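Local coordinates for protein diol-dehydratase (Roseburia inulinivorans, PDB 5I2A) that dehydrates 1,2-propanediol without vitamin B12, as a diol dehydratase of the glycyl radical enzyme family, at residues Leu146-His151 with Leu501-Leu506; Lys183-Lys188 with Leu530-Ile535; Glu191-Gly196 with Thr202-Leu207. All coordinates share one frame; numbering follows the deposited sequence.

How the interactions relate
Interactions 2 and 3 are neighbours, with centres 12 Å apart, because helix 171-190, the loop after it and helix 200-233 form one helical hairpin; Val186 CG1 lies 3.5 Å from Leu207 O. Interaction 1 is remote, its centre 39 Å from that of interaction 2 and 41 Å from that of interaction 3. Along the chain the segments of interactions 1 and 2 alternate, so the region from 501 to 535 returns to both 146-151 and 183-188, while interaction 3 is local and nested inside both loops. The 191-196 loop of one subunit meets the 501-506 helix of the other, so interactions 1 and 3 of opposite subunits meet at the dimer interface.

Interaction 1: residues Leu146-His151 with Leu501-Leu506; sequences LRAMKH and LYNIEL
The side-chain nitrogen ND2 of Asn503, whose OD1 lies 3.8 Å from Ala148 CB, is gripped by two hydrogen bonds, to Gln499 O and Ser477 OG. Those bonds fix the rotation of the buried amide, and an asparagine suits the place because it can hold two acceptors through its nitrogen while its oxygen turns to the neighbouring helix. Ala148 points at the other helix, and its methyl CB also meets Leu506 CD1 at 3.7 Å. So small a residue lets a leucine branch and an amide share its tip, and Phe154 touches both Ala148 and Leu506. Nearer the surface, Arg147 NH2 comes within 3.2 Å of Tyr502 OH. The phenol oxygen is at the edge of the guanidinium, in its plane, while the two flat groups are inclined by 44° and the side chains run roughly perpendicular. Arg147 runs out along the flank of its own helix until a bend at chi3 turns its end to the tyrosine; Tyr502, with CG opposite the backbone N (chi1 -179°), carries its hydroxyl to it. Phe195 of the second subunit packs on Leu506, placing this contact beside the dimer interface. Over these short segments the axes come within 10.1 Å at a signed angle of -108°, a steep helix-helix crossing between the short helix 143-150 and the long helix 489-521 of the pyruvate formate lyase-like fold.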
ATOM      1  N   LEU A 146      19.773   4.001  11.668  1.00 14.53           N
ATOM      2  CA  LEU A 146      20.858   3.263  11.039  1.00 15.09           C
ATOM      3  C   LEU A 146      22.144   3.422  11.859  1.00 15.10           C
ATOM      4  O   LEU A 146      22.914   2.477  11.997  1.00 16.47           O
ATOM      5  CB  LEU A 146      21.069   3.723   9.590  1.00 16.86           C
ATOM      6  CG  LEU A 146      19.880   3.493   8.640  1.00 18.47           C
ATOM      7  CD1 LEU A 146      20.133   4.108   7.254  1.00 18.82           C
ATOM      8  CD2 LEU A 146      19.583   2.012   8.518  1.00 20.63           C
ATOM      9  N   ARG A 147      22.356   4.617  12.405  1.00 15.23           N
ATOM     10  CA  ARG A 147      23.542   4.890  13.208  1.00 18.55           C
ATOM     11  C   ARG A 147      23.527   4.049  14.484  1.00 16.64           C
ATOM     12  O   ARG A 147      24.537   3.458  14.858  1.00 17.15           O
ATOM     13  CB  ARG A 147      23.648   6.381  13.560  1.00 14.37           C
ATOM     14  CG  ARG A 147      24.891   6.729  14.370  1.00 20.64           C
ATOM     15  CD  ARG A 147      24.989   8.226  14.660  1.00 18.92           C
ATOM     16  NE  ARG A 147      23.884   8.655  15.503  1.00 19.01           N
ATOM     17  CZ  ARG A 147      23.557   9.921  15.751  1.00 22.04           C
ATOM     18  NH1 ARG A 147      24.257  10.914  15.219  1.00 23.41           N
ATOM     19  NH2 ARG A 147      22.518  10.194  16.527  1.00 20.83           N
ATOM     20  N   ALA A 148      22.375   3.989  15.139  1.00 15.34           N
ATOM     21  CA  ALA A 148      22.247   3.208  16.366  1.00 14.04           C
ATOM     22  C   ALA A 148      22.576   1.730  16.115  1.00 13.26           C
ATOM     23  O   ALA A 148      23.222   1.073  16.933  1.00 16.00           O
ATOM     24  CB  ALA A 148      20.843   3.362  16.944  1.00 15.67           C
ATOM     25  N   MET A 149      22.159   1.220  14.966  1.00 13.86           N
ATOM     26  CA  MET A 149      22.387  -0.184  14.650  1.00 16.68           C
ATOM     27  C   MET A 149      23.851  -0.418  14.320  1.00 17.00           C
ATOM     28  O   MET A 149      24.418  -1.438  14.692  1.00 17.21           O
ATOM     29  CB  MET A 149      21.490  -0.626  13.497  1.00 12.38           C
ATOM     30  CG  MET A 149      20.005  -0.671  13.890  1.00 15.50           C
ATOM     31  SD  MET A 149      18.940  -1.071  12.493  1.00 23.66           S
ATOM     32  CE  MET A 149      19.023   0.386  11.539  1.00 24.70           C
ATOM     33  N   LYS A 150      24.459   0.553  13.642  1.00 17.34           N
ATOM     34  CA  LYS A 150      25.870   0.469  13.272  1.00 20.02           C
ATOM     35  C   LYS A 150      26.740   0.403  14.532  1.00 19.35           C
ATOM     36  O   LYS A 150      27.758  -0.273  14.565  1.00 21.40           O
ATOM     37  CB  LYS A 150      26.251   1.665  12.391  1.00 23.10           C
ATOM     38  CG  LYS A 150      27.709   1.724  11.954  1.00 37.65           C
ATOM     39  CD  LYS A 150      27.938   2.900  10.993  1.00 40.39           C
ATOM     40  CE  LYS A 150      29.147   3.745  11.383  1.00 49.71           C
ATOM     41  NZ  LYS A 150      30.405   2.944  11.484  1.00 56.76           N
ATOM     42  N   HIS A 151      26.293   1.069  15.585  1.00 17.87           N
ATOM     43  CA  HIS A 151      27.003   1.042  16.853  1.00 17.95           C
ATOM     44  C   HIS A 151      26.409   0.033  17.839  1.00 20.52           C
ATOM     45  O   HIS A 151      26.664   0.094  19.049  1.00 17.72           O
ATOM     46  CB  HIS A 151      27.030   2.449  17.446  1.00 17.30           C
ATOM     47  CG  HIS A 151      27.897   3.393  16.673  1.00 22.22           C
ATOM     48  ND1 HIS A 151      29.251   3.519  16.910  1.00 22.48           N
ATOM     49  CD2 HIS A 151      27.615   4.226  15.642  1.00 19.95           C
ATOM     50  CE1 HIS A 151      29.760   4.406  16.070  1.00 26.29           C
ATOM     51  NE2 HIS A 151      28.788   4.855  15.295  1.00 26.48           N
ATOM     52  N   LEU A 501      16.164   5.849  26.750  1.00 15.29           N
ATOM     53  CA  LEU A 501      14.960   6.331  26.081  1.00 17.42           C
ATOM     54  C   LEU A 501      15.234   6.695  24.628  1.00 17.34           C
ATOM     55  O   LEU A 501      14.481   6.314  23.740  1.00 17.58           O
ATOM     56  CB  LEU A 501      14.370   7.530  26.828  1.00 17.22           C
ATOM     57  CG  LEU A 501      13.019   8.044  26.324  1.00 22.23           C
ATOM     58  CD1 LEU A 501      11.971   6.943  26.310  1.00 20.77           C
ATOM     59  CD2 LEU A 501      12.545   9.227  27.159  1.00 21.04           C
ATOM     60  N   TYR A 502      16.324   7.414  24.389  1.00 16.21           N
ATOM     61  CA  TYR A 502      16.692   7.794  23.027  1.00 17.29           C
ATOM     62  C   TYR A 502      16.839   6.579  22.112  1.00 19.00           C
ATOM     63  O   TYR A 502      16.280   6.540  21.012  1.00 13.62           O
ATOM     64  CB  TYR A 502      17.994   8.590  23.027  1.00 16.10           C
ATOM     65  CG  TYR A 502      18.433   9.041  21.646  1.00 15.74           C
ATOM     66  CD1 TYR A 502      17.790  10.090  21.005  1.00 13.69           C
ATOM     67  CD2 TYR A 502      19.484   8.415  20.990  1.00 14.98           C
ATOM     68  CE1 TYR A 502      18.192  10.508  19.754  1.00 18.53           C
ATOM     69  CE2 TYR A 502      19.892   8.828  19.732  1.00 15.82           C
ATOM     70  CZ  TYR A 502      19.241   9.872  19.121  1.00 17.75           C
ATOM     71  OH  TYR A 502      19.643  10.296  17.876  1.00 22.72           O
ATOM     72  N   ASN A 503      17.584   5.582  22.577  1.00 12.94           N
ATOM     73  CA  ASN A 503      17.862   4.425  21.746  1.00 16.28           C
ATOM     74  C   ASN A 503      16.694   3.447  21.649  1.00 16.05           C
ATOM     75  O   ASN A 503      16.534   2.774  20.641  1.00 13.48           O
ATOM     76  CB  ASN A 503      19.123   3.737  22.247  1.00 12.68           C
ATOM     77  CG  ASN A 503      20.356   4.473  21.795  1.00 14.17           C
ATOM     78  OD1 ASN A 503      20.712   4.419  20.620  1.00 15.21           O
ATOM     79  ND2 ASN A 503      20.981   5.215  22.707  1.00 15.44           N
ATOM     80  N   ILE A 504      15.859   3.401  22.676  1.00 13.32           N
ATOM     81  CA  ILE A 504      14.636   2.614  22.591  1.00 13.57           C
ATOM     82  C   ILE A 504      13.733   3.140  21.478  1.00 13.78           C
ATOM     83  O   ILE A 504      13.168   2.372  20.704  1.00 13.85           O
ATOM     84  CB  ILE A 504      13.869   2.623  23.924  1.00 14.71           C
ATOM     85  CG1 ILE A 504      14.584   1.734  24.937  1.00 15.54           C
ATOM     86  CG2 ILE A 504      12.431   2.137  23.730  1.00 11.80           C
ATOM     87  CD1 ILE A 504      14.101   1.962  26.368  1.00 14.24           C
ATOM     88  N   GLU A 505      13.611   4.459  21.381  1.00 13.83           N
ATOM     89  CA  GLU A 505      12.729   5.036  20.377  1.00 14.58           C
ATOM     90  C   GLU A 505      13.242   4.766  18.952  1.00 16.44           C
ATOM     91  O   GLU A 505      12.452   4.562  18.023  1.00 13.48           O
ATOM     92  CB  GLU A 505      12.552   6.542  20.606  1.00 15.35           C
ATOM     93  CG  GLU A 505      11.593   7.164  19.594  1.00 19.88           C
ATOM     94  CD  GLU A 505      11.076   8.546  20.002  1.00 25.31           C
ATOM     95  OE1 GLU A 505      11.617   9.135  20.962  1.00 31.26           O
ATOM     96  OE2 GLU A 505      10.115   9.026  19.361  1.00 21.69           O
ATOM     97  N   LEU A 506      14.560   4.761  18.784  1.00 13.18           N
ATOM     98  CA  LEU A 506      15.150   4.376  17.505  1.00 13.36           C
ATOM     99  C   LEU A 506      14.860   2.909  17.149  1.00 14.17           C
ATOM    100  O   LEU A 506      14.677   2.571  15.979  1.00 14.36           O
ATOM    101  CB  LEU A 506      16.659   4.626  17.526  1.00 13.94           C
ATOM    102  CG  LEU A 506      17.060   6.100  17.653  1.00 15.62           C
ATOM    103  CD1 LEU A 506      18.568   6.270  17.566  1.00 15.01           C
ATOM    104  CD2 LEU A 506      16.364   6.920  16.570  1.00 12.21           C
TER

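Interaction 2: residues Lys183-Lys188 with Leu530-Ile535; sequences KEKVRK and LVDDCI
The carboxylate of Asp532 is met at OD1 by water 1, which gives it a hydrogen bond of 2.7 Å from a position out of the carboxylate plane; Gln170 NE2 bonds to the same oxygen. The water in turn accepts from Lys185 NZ at 3.2 Å and so bridges the two charges. Directly, Lys185 NZ and Asp532 OD1 are 4.1 Å apart, beyond a salt bridge, although their attraction probably still favours the pairing. Lys185 spans this distance because its chain is extended throughout, with CG opposite the backbone N (chi1 -178°). The contact joins helix 171-190 to the loop leading into the short helix 534-537 of the pyruvate formate lyase-like fold. A cis peptide between Asp532 and Asp533 bends the chain there. Beside the bridge, the buried Ile535 points at helix 171-190. Its CD1 meets the methylene CE of Lys185 at 4.0 Å, so one lysine serves both an apolar neighbour and a polar one. The same CD1 of Ile535 touches Val186 CG2 at 3.9 Å, the two side chains crossing nearly at right angles, and Val186, a compact branched residue, also packs on Ile210 and Leu211 of helix 200-233.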
ATOM      1  N   LYS A 183     -12.838 -22.267   3.768  1.00 16.98           N
ATOM      2  CA  LYS A 183     -13.281 -21.708   2.492  1.00 17.67           C
ATOM      3  C   LYS A 183     -14.744 -21.299   2.551  1.00 20.52           C
ATOM      4  O   LYS A 183     -15.123 -20.238   2.047  1.00 16.72           O
ATOM      5  CB  LYS A 183     -13.071 -22.706   1.360  1.00 18.06           C
ATOM      6  CG  LYS A 183     -11.625 -22.913   1.000  1.00 19.52           C
ATOM      7  CD  LYS A 183     -11.486 -23.632  -0.320  1.00 21.63           C
ATOM      8  CE  LYS A 183     -12.008 -25.053  -0.256  1.00 22.19           C
ATOM      9  NZ  LYS A 183     -12.007 -25.697  -1.603  1.00 23.19           N
ATOM     10  N   GLU A 184     -15.562 -22.128   3.191  1.00 18.06           N
ATOM     11  CA  GLU A 184     -16.973 -21.802   3.310  1.00 22.61           C
ATOM     12  C   GLU A 184     -17.178 -20.549   4.157  1.00 20.31           C
ATOM     13  O   GLU A 184     -18.049 -19.742   3.877  1.00 21.08           O
ATOM     14  CB  GLU A 184     -17.765 -22.974   3.899  1.00 25.21           C
ATOM     15  CG  GLU A 184     -19.260 -22.909   3.574  1.00 37.12           C
ATOM     16  CD  GLU A 184     -19.556 -22.259   2.213  1.00 53.07           C
ATOM     17  OE1 GLU A 184     -19.146 -22.829   1.171  1.00 49.22           O
ATOM     18  OE2 GLU A 184     -20.186 -21.169   2.188  1.00 44.64           O
ATOM     19  N   LYS A 185     -16.380 -20.400   5.201  1.00 18.36           N
ATOM     20  CA  LYS A 185     -16.396 -19.188   6.013  1.00 16.12           C
ATOM     21  C   LYS A 185     -16.039 -17.966   5.151  1.00 19.05           C
ATOM     22  O   LYS A 185     -16.651 -16.915   5.256  1.00 17.03           O
ATOM     23  CB  LYS A 185     -15.420 -19.349   7.171  1.00 22.09           C
ATOM     24  CG  LYS A 185     -15.319 -18.217   8.184  1.00 23.53           C
ATOM     25  CD  LYS A 185     -14.479 -18.735   9.368  1.00 31.54           C
ATOM     26  CE  LYS A 185     -13.963 -17.637  10.286  1.00 31.19           C
ATOM     27  NZ  LYS A 185     -13.081 -18.226  11.332  1.00 38.69           N
ATOM     28  N   VAL A 186     -15.050 -18.135   4.288  1.00 17.22           N
ATOM     29  CA  VAL A 186     -14.630 -17.066   3.399  1.00 18.44           C
ATOM     30  C   VAL A 186     -15.754 -16.703   2.434  1.00 22.57           C
ATOM     31  O   VAL A 186     -16.090 -15.528   2.275  1.00 19.67           O
ATOM     32  CB  VAL A 186     -13.364 -17.465   2.624  1.00 17.13           C
ATOM     33  CG1 VAL A 186     -13.062 -16.463   1.490  1.00 15.18           C
ATOM     34  CG2 VAL A 186     -12.191 -17.570   3.585  1.00 16.72           C
ATOM     35  N   ARG A 187     -16.350 -17.718   1.813  0.80 19.38           N
ATOM     36  CA  ARG A 187     -17.427 -17.490   0.863  0.80 20.30           C
ATOM     37  C   ARG A 187     -18.625 -16.835   1.534  0.80 20.01           C
ATOM     38  O   ARG A 187     -19.273 -15.980   0.948  0.80 21.05           O
ATOM     39  CB  ARG A 187     -17.824 -18.802   0.181  0.80 19.56           C
ATOM     40  CG  ARG A 187     -16.704 -19.331  -0.694  0.80 23.19           C
ATOM     41  CD  ARG A 187     -17.167 -20.289  -1.767  0.80 23.87           C
ATOM     42  NE  ARG A 187     -16.083 -20.582  -2.703  0.80 23.90           N
ATOM     43  CZ  ARG A 187     -15.289 -21.644  -2.611  0.80 23.63           C
ATOM     44  NH1 ARG A 187     -15.467 -22.515  -1.625  0.80 22.98           N
ATOM     45  NH2 ARG A 187     -14.330 -21.843  -3.506  0.80 21.47           N
ATOM     46  N   LYS A 188     -18.899 -17.203   2.778  1.00 18.85           N
ATOM     47  CA  LYS A 188     -19.976 -16.561   3.505  1.00 21.29           C
ATOM     48  C   LYS A 188     -19.661 -15.078   3.768  1.00 24.23           C
ATOM     49  O   LYS A 188     -20.555 -14.234   3.694  1.00 20.61           O
ATOM     50  CB  LYS A 188     -20.267 -17.269   4.816  1.00 24.11           C
ATOM     51  CG  LYS A 188     -21.621 -16.879   5.392  1.00 37.56           C
ATOM     52  CD  LYS A 188     -22.663 -17.964   5.109  1.00 48.96           C
ATOM     53  CE  LYS A 188     -24.091 -17.416   5.078  1.00 53.21           C
ATOM     54  NZ  LYS A 188     -24.535 -17.015   3.711  1.00 60.54           N
ATOM     55  N   LEU A 530      -6.246 -18.219   9.269  1.00 11.13           N
ATOM     56  CA  LEU A 530      -6.355 -18.981  10.509  1.00 12.95           C
ATOM     57  C   LEU A 530      -6.172 -18.104  11.767  1.00 12.73           C
ATOM     58  O   LEU A 530      -5.935 -18.610  12.866  1.00 13.08           O
ATOM     59  CB  LEU A 530      -5.341 -20.123  10.492  1.00 10.49           C
ATOM     60  CG  LEU A 530      -5.433 -21.058   9.286  1.00 14.42           C
ATOM     61  CD1 LEU A 530      -4.380 -22.144   9.381  1.00 12.29           C
ATOM     62  CD2 LEU A 530      -6.852 -21.646   9.202  1.00 14.60           C
ATOM     63  N   VAL A 531      -6.286 -16.785  11.599  1.00 14.02           N
ATOM     64  CA  VAL A 531      -6.183 -15.852  12.719  1.00 10.77           C
ATOM     65  C   VAL A 531      -7.341 -14.841  12.686  1.00 11.78           C
ATOM     66  O   VAL A 531      -7.488 -14.131  11.696  1.00 14.41           O
ATOM     67  CB  VAL A 531      -4.837 -15.070  12.685  1.00 14.02           C
ATOM     68  CG1 VAL A 531      -4.801 -14.001  13.785  1.00 13.61           C
ATOM     69  CG2 VAL A 531      -3.632 -15.997  12.783  1.00 11.77           C
ATOM     70  N   ASP A 532      -8.149 -14.768  13.748  1.00 15.58           N
ATOM     71  CA  ASP A 532      -9.177 -13.724  13.847  1.00 14.84           C
ATOM     72  C   ASP A 532      -8.499 -12.355  13.949  1.00 15.31           C
ATOM     73  O   ASP A 532      -7.515 -12.226  14.671  1.00 15.56           O
ATOM     74  CB  ASP A 532     -10.072 -13.907  15.070  1.00 15.25           C
ATOM     75  CG  ASP A 532     -10.826 -15.221  15.076  1.00 17.57           C
ATOM     76  OD1 ASP A 532     -10.995 -15.851  14.016  1.00 14.78           O
ATOM     77  OD2 ASP A 532     -11.262 -15.604  16.169  1.00 18.88           O
ATOM     78  N   ASP A 533      -9.028 -11.323  13.297  1.00 15.40           N
ATOM     79  CA  ASP A 533     -10.286 -11.325  12.550  1.00 16.10           C
ATOM     80  C   ASP A 533     -10.055 -11.024  11.075  1.00 19.01           C
ATOM     81  O   ASP A 533     -10.760 -10.193  10.486  1.00 16.29           O
ATOM     82  CB  ASP A 533     -11.237 -10.263  13.109  1.00 20.41           C
ATOM     83  CG  ASP A 533     -12.417 -10.851  13.857  1.00 28.64           C
ATOM     84  OD1 ASP A 533     -12.816 -11.997  13.559  1.00 30.61           O
ATOM     85  OD2 ASP A 533     -12.943 -10.156  14.746  1.00 29.83           O
ATOM     86  N   CYS A 534      -9.052 -11.661  10.487  1.00 15.13           N
ATOM     87  CA  CYS A 534      -8.611 -11.276   9.154  1.00 13.25           C
ATOM     88  C   CYS A 534      -9.711 -11.415   8.096  1.00 15.01           C
ATOM     89  O   CYS A 534      -9.917 -10.515   7.287  1.00 14.16           O
ATOM     90  CB  CYS A 534      -7.377 -12.089   8.781  1.00 12.06           C
ATOM     91  SG  CYS A 534      -5.983 -11.725   9.885  1.00 14.72           S
ATOM     92  N   ILE A 535     -10.437 -12.524   8.133  1.00 16.12           N
ATOM     93  CA  ILE A 535     -11.482 -12.785   7.148  1.00 13.46           C
ATOM     94  C   ILE A 535     -12.566 -11.713   7.202  1.00 18.67           C
ATOM     95  O   ILE A 535     -12.916 -11.120   6.188  1.00 18.10           O
ATOM     96  CB  ILE A 535     -12.096 -14.193   7.358  1.00 17.52           C
ATOM     97  CG1 ILE A 535     -11.144 -15.255   6.814  1.00 17.07           C
ATOM     98  CG2 ILE A 535     -13.471 -14.306   6.696  1.00 16.63           C
ATOM     99  CD1 ILE A 535     -11.452 -16.653   7.289  1.00 15.38           C
TER
HETATM  100  O   HOH W   1     -11.450 -15.524  11.386  1.00 23.54           O

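Interaction 3: residues Glu191-Gly196 with Thr202-Leu207; sequences ENCHFG and TKMCFL
From Glu191 the chain passes Asn192 and reaches Cys193, the loop residue that meets Lys203 and Met204. The loop closes an antiparallel helical hairpin made by helices 171-190 and 200-233. Cys193 points at the second helix, and its SG, set beside the backbone N by chi1 of -50°, lies alongside the extended Lys203 chain, 3.6 Å from CD and equally 3.6 Å from CE. A small, polarisable sulfur suits this place, since it can rest against methylenes without displacing the ammonium end, which forms a salt bridge with Glu189 OE2 and a hydrogen bond to Lys536 O. Met204 is bent at chi2 (-65°) and again at chi3, and its flexible chain curls until SD rests against the same cysteine, 3.9 Å from Cys193 CB and 4.0 Å from Cys193 SG. Leu207 CD1 adds a looser touch, 4.4 Å from Cys193 SG. Past Cys193 the loop turns to the second subunit, and the ring of Phe195 meets that of Tyr200 of its own chain with the planes inclined by about 60°. Two backbone atoms bond across the dimer: Phe195 O takes a hydrogen bond from Asn509 ND2 of the second subunit, and Gly196 N gives one to Glu505 OE2 of that same partner chain.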
ATOM      1  N   GLU A 191     -20.299 -12.794   0.752  1.00 22.75           N
ATOM      2  CA  GLU A 191     -21.697 -12.417   0.576  1.00 24.40           C
ATOM      3  C   GLU A 191     -22.047 -11.096   1.251  1.00 22.96           C
ATOM      4  O   GLU A 191     -23.004 -10.442   0.857  1.00 25.23           O
ATOM      5  CB  GLU A 191     -22.617 -13.526   1.098  1.00 21.71           C
ATOM      6  CG  GLU A 191     -22.672 -14.720   0.170  1.00 22.19           C
ATOM      7  CD  GLU A 191     -23.337 -15.945   0.792  1.00 32.39           C
ATOM      8  OE1 GLU A 191     -23.029 -17.071   0.348  1.00 45.95           O
ATOM      9  OE2 GLU A 191     -24.160 -15.789   1.716  1.00 30.65           O
ATOM     10  N   ASN A 192     -21.276 -10.704   2.262  1.00 22.19           N
ATOM     11  CA  ASN A 192     -21.473  -9.409   2.898  1.00 27.66           C
ATOM     12  C   ASN A 192     -20.878  -8.237   2.098  1.00 25.63           C
ATOM     13  O   ASN A 192     -21.084  -7.084   2.454  1.00 28.96           O
ATOM     14  CB  ASN A 192     -20.871  -9.397   4.306  1.00 30.50           C
ATOM     15  CG  ASN A 192     -21.555 -10.367   5.251  1.00 35.95           C
ATOM     16  OD1 ASN A 192     -22.756 -10.614   5.153  1.00 35.37           O
ATOM     17  ND2 ASN A 192     -20.785 -10.920   6.184  1.00 28.23           N
ATOM     18  N   CYS A 193     -20.122  -8.535   1.044  1.00 22.32           N
ATOM     19  CA  CYS A 193     -19.475  -7.492   0.244  1.00 20.20           C
ATOM     20  C   CYS A 193     -20.290  -7.149  -1.003  1.00 22.63           C
ATOM     21  O   CYS A 193     -20.722  -8.041  -1.731  1.00 19.70           O
ATOM     22  CB  CYS A 193     -18.067  -7.931  -0.176  1.00 18.19           C
ATOM     23  SG  CYS A 193     -17.059  -8.547   1.182  1.00 25.71           S
ATOM     24  N   HIS A 194     -20.498  -5.858  -1.245  1.00 17.26           N
ATOM     25  CA  HIS A 194     -21.230  -5.414  -2.431  1.00 17.96           C
ATOM     26  C   HIS A 194     -20.323  -4.612  -3.348  1.00 15.85           C
ATOM     27  O   HIS A 194     -19.459  -3.887  -2.873  1.00 15.96           O
ATOM     28  CB  HIS A 194     -22.457  -4.591  -2.026  1.00 20.77           C
ATOM     29  CG  HIS A 194     -23.394  -5.334  -1.130  1.00 23.51           C
ATOM     30  ND1 HIS A 194     -24.211  -6.346  -1.585  1.00 36.97           N
ATOM     31  CD2 HIS A 194     -23.605  -5.252   0.202  1.00 25.69           C
ATOM     32  CE1 HIS A 194     -24.902  -6.839  -0.575  1.00 31.03           C
ATOM     33  NE2 HIS A 194     -24.557  -6.188   0.520  1.00 32.16           N
ATOM     34  N   PHE A 195     -20.533  -4.762  -4.657  1.00 14.54           N
ATOM     35  CA  PHE A 195     -19.673  -4.188  -5.693  1.00 15.26           C
ATOM     36  C   PHE A 195     -19.245  -2.738  -5.414  1.00 14.12           C
ATOM     37  O   PHE A 195     -18.107  -2.369  -5.677  1.00 16.44           O
ATOM     38  CB  PHE A 195     -20.385  -4.256  -7.057  1.00 13.64           C
ATOM     39  CG  PHE A 195     -20.610  -5.661  -7.570  1.00 15.60           C
ATOM     40  CD1 PHE A 195     -19.564  -6.568  -7.644  1.00 14.63           C
ATOM     41  CD2 PHE A 195     -21.877  -6.075  -7.960  1.00 19.28           C
ATOM     42  CE1 PHE A 195     -19.768  -7.850  -8.120  1.00 17.81           C
ATOM     43  CE2 PHE A 195     -22.096  -7.367  -8.432  1.00 19.25           C
ATOM     44  CZ  PHE A 195     -21.038  -8.255  -8.515  1.00 17.93           C
ATOM     45  N   GLY A 196     -20.159  -1.943  -4.859  1.00 15.09           N
ATOM     46  CA  GLY A 196     -19.922  -0.529  -4.620  1.00 14.97           C
ATOM     47  C   GLY A 196     -19.287  -0.151  -3.287  1.00 17.15           C
ATOM     48  O   GLY A 196     -19.004   1.026  -3.074  1.00 16.81           O
ATOM     49  N   THR A 202     -10.201  -4.438  -2.430  1.00 12.47           N
ATOM     50  CA  THR A 202      -9.118  -4.957  -1.616  1.00 14.20           C
ATOM     51  C   THR A 202      -9.594  -6.094  -0.709  1.00 17.16           C
ATOM     52  O   THR A 202      -8.878  -7.070  -0.513  1.00 15.91           O
ATOM     53  CB  THR A 202      -8.489  -3.845  -0.755  1.00 18.20           C
ATOM     54  OG1 THR A 202      -9.529  -3.141  -0.058  1.00 15.99           O
ATOM     55  CG2 THR A 202      -7.688  -2.857  -1.645  1.00 14.93           C
ATOM     56  N   LYS A 203     -10.798  -5.964  -0.157  1.00 14.95           N
ATOM     57  CA  LYS A 203     -11.349  -7.022   0.683  1.00 14.84           C
ATOM     58  C   LYS A 203     -11.536  -8.291  -0.140  1.00 16.74           C
ATOM     59  O   LYS A 203     -11.125  -9.379   0.274  1.00 17.82           O
ATOM     60  CB  LYS A 203     -12.683  -6.604   1.328  1.00 14.29           C
ATOM     61  CG  LYS A 203     -13.371  -7.728   2.116  1.00 16.07           C
ATOM     62  CD  LYS A 203     -14.388  -7.201   3.142  1.00 17.94           C
ATOM     63  CE  LYS A 203     -14.899  -8.335   4.051  1.00 18.18           C
ATOM     64  NZ  LYS A 203     -15.952  -7.891   5.026  1.00 22.03           N
ATOM     65  N   MET A 204     -12.148  -8.154  -1.309  1.00 17.54           N
ATOM     66  CA  MET A 204     -12.458  -9.326  -2.119  1.00 14.89           C
ATOM     67  C   MET A 204     -11.192  -9.947  -2.676  1.00 17.19           C
ATOM     68  O   MET A 204     -11.108 -11.156  -2.761  1.00 16.48           O
ATOM     69  CB  MET A 204     -13.423  -8.980  -3.253  1.00 15.64           C
ATOM     70  CG  MET A 204     -14.863  -8.762  -2.783  1.00 22.79           C
ATOM     71  SD  MET A 204     -15.594 -10.282  -2.099  1.00 25.52           S
ATOM     72  CE  MET A 204     -15.191 -11.402  -3.419  1.00 17.88           C
ATOM     73  N   CYS A 205     -10.198  -9.134  -3.034  1.00 15.67           N
ATOM     74  CA  CYS A 205      -8.926  -9.702  -3.469  1.00 14.92           C
ATOM     75  C   CYS A 205      -8.304 -10.575  -2.352  1.00 16.51           C
ATOM     76  O   CYS A 205      -7.813 -11.664  -2.614  1.00 16.40           O
ATOM     77  CB  CYS A 205      -7.943  -8.610  -3.888  1.00 14.73           C
ATOM     78  SG  CYS A 205      -6.430  -9.234  -4.681  1.00 21.82           S
ATOM     79  N   PHE A 206      -8.318 -10.078  -1.121  1.00 14.35           N
ATOM     80  CA  PHE A 206      -7.766 -10.817   0.017  1.00 14.83           C
ATOM     81  C   PHE A 206      -8.536 -12.118   0.247  1.00 12.74           C
ATOM     82  O   PHE A 206      -7.937 -13.174   0.413  1.00 13.31           O
ATOM     83  CB  PHE A 206      -7.787  -9.953   1.280  1.00 13.98           C
ATOM     84  CG  PHE A 206      -7.379 -10.684   2.521  1.00 14.76           C
ATOM     85  CD1 PHE A 206      -6.067 -11.082   2.714  1.00 14.84           C
ATOM     86  CD2 PHE A 206      -8.315 -10.982   3.500  1.00 15.14           C
ATOM     87  CE1 PHE A 206      -5.695 -11.768   3.864  1.00 13.74           C
ATOM     88  CE2 PHE A 206      -7.947 -11.657   4.653  1.00 13.38           C
ATOM     89  CZ  PHE A 206      -6.636 -12.056   4.831  1.00 13.22           C
ATOM     90  N   LEU A 207      -9.865 -12.037   0.232  1.00 13.19           N
ATOM     91  CA  LEU A 207     -10.699 -13.225   0.406  1.00 14.30           C
ATOM     92  C   LEU A 207     -10.461 -14.246  -0.724  1.00 17.35           C
ATOM     93  O   LEU A 207     -10.363 -15.433  -0.454  1.00 16.54           O
ATOM     94  CB  LEU A 207     -12.185 -12.843   0.501  1.00 14.63           C
ATOM     95  CG  LEU A 207     -12.571 -11.990   1.726  1.00 16.13           C
ATOM     96  CD1 LEU A 207     -14.053 -11.643   1.762  1.00 14.68           C
ATOM     97  CD2 LEU A 207     -12.171 -12.685   3.030  1.00 14.68           C
TER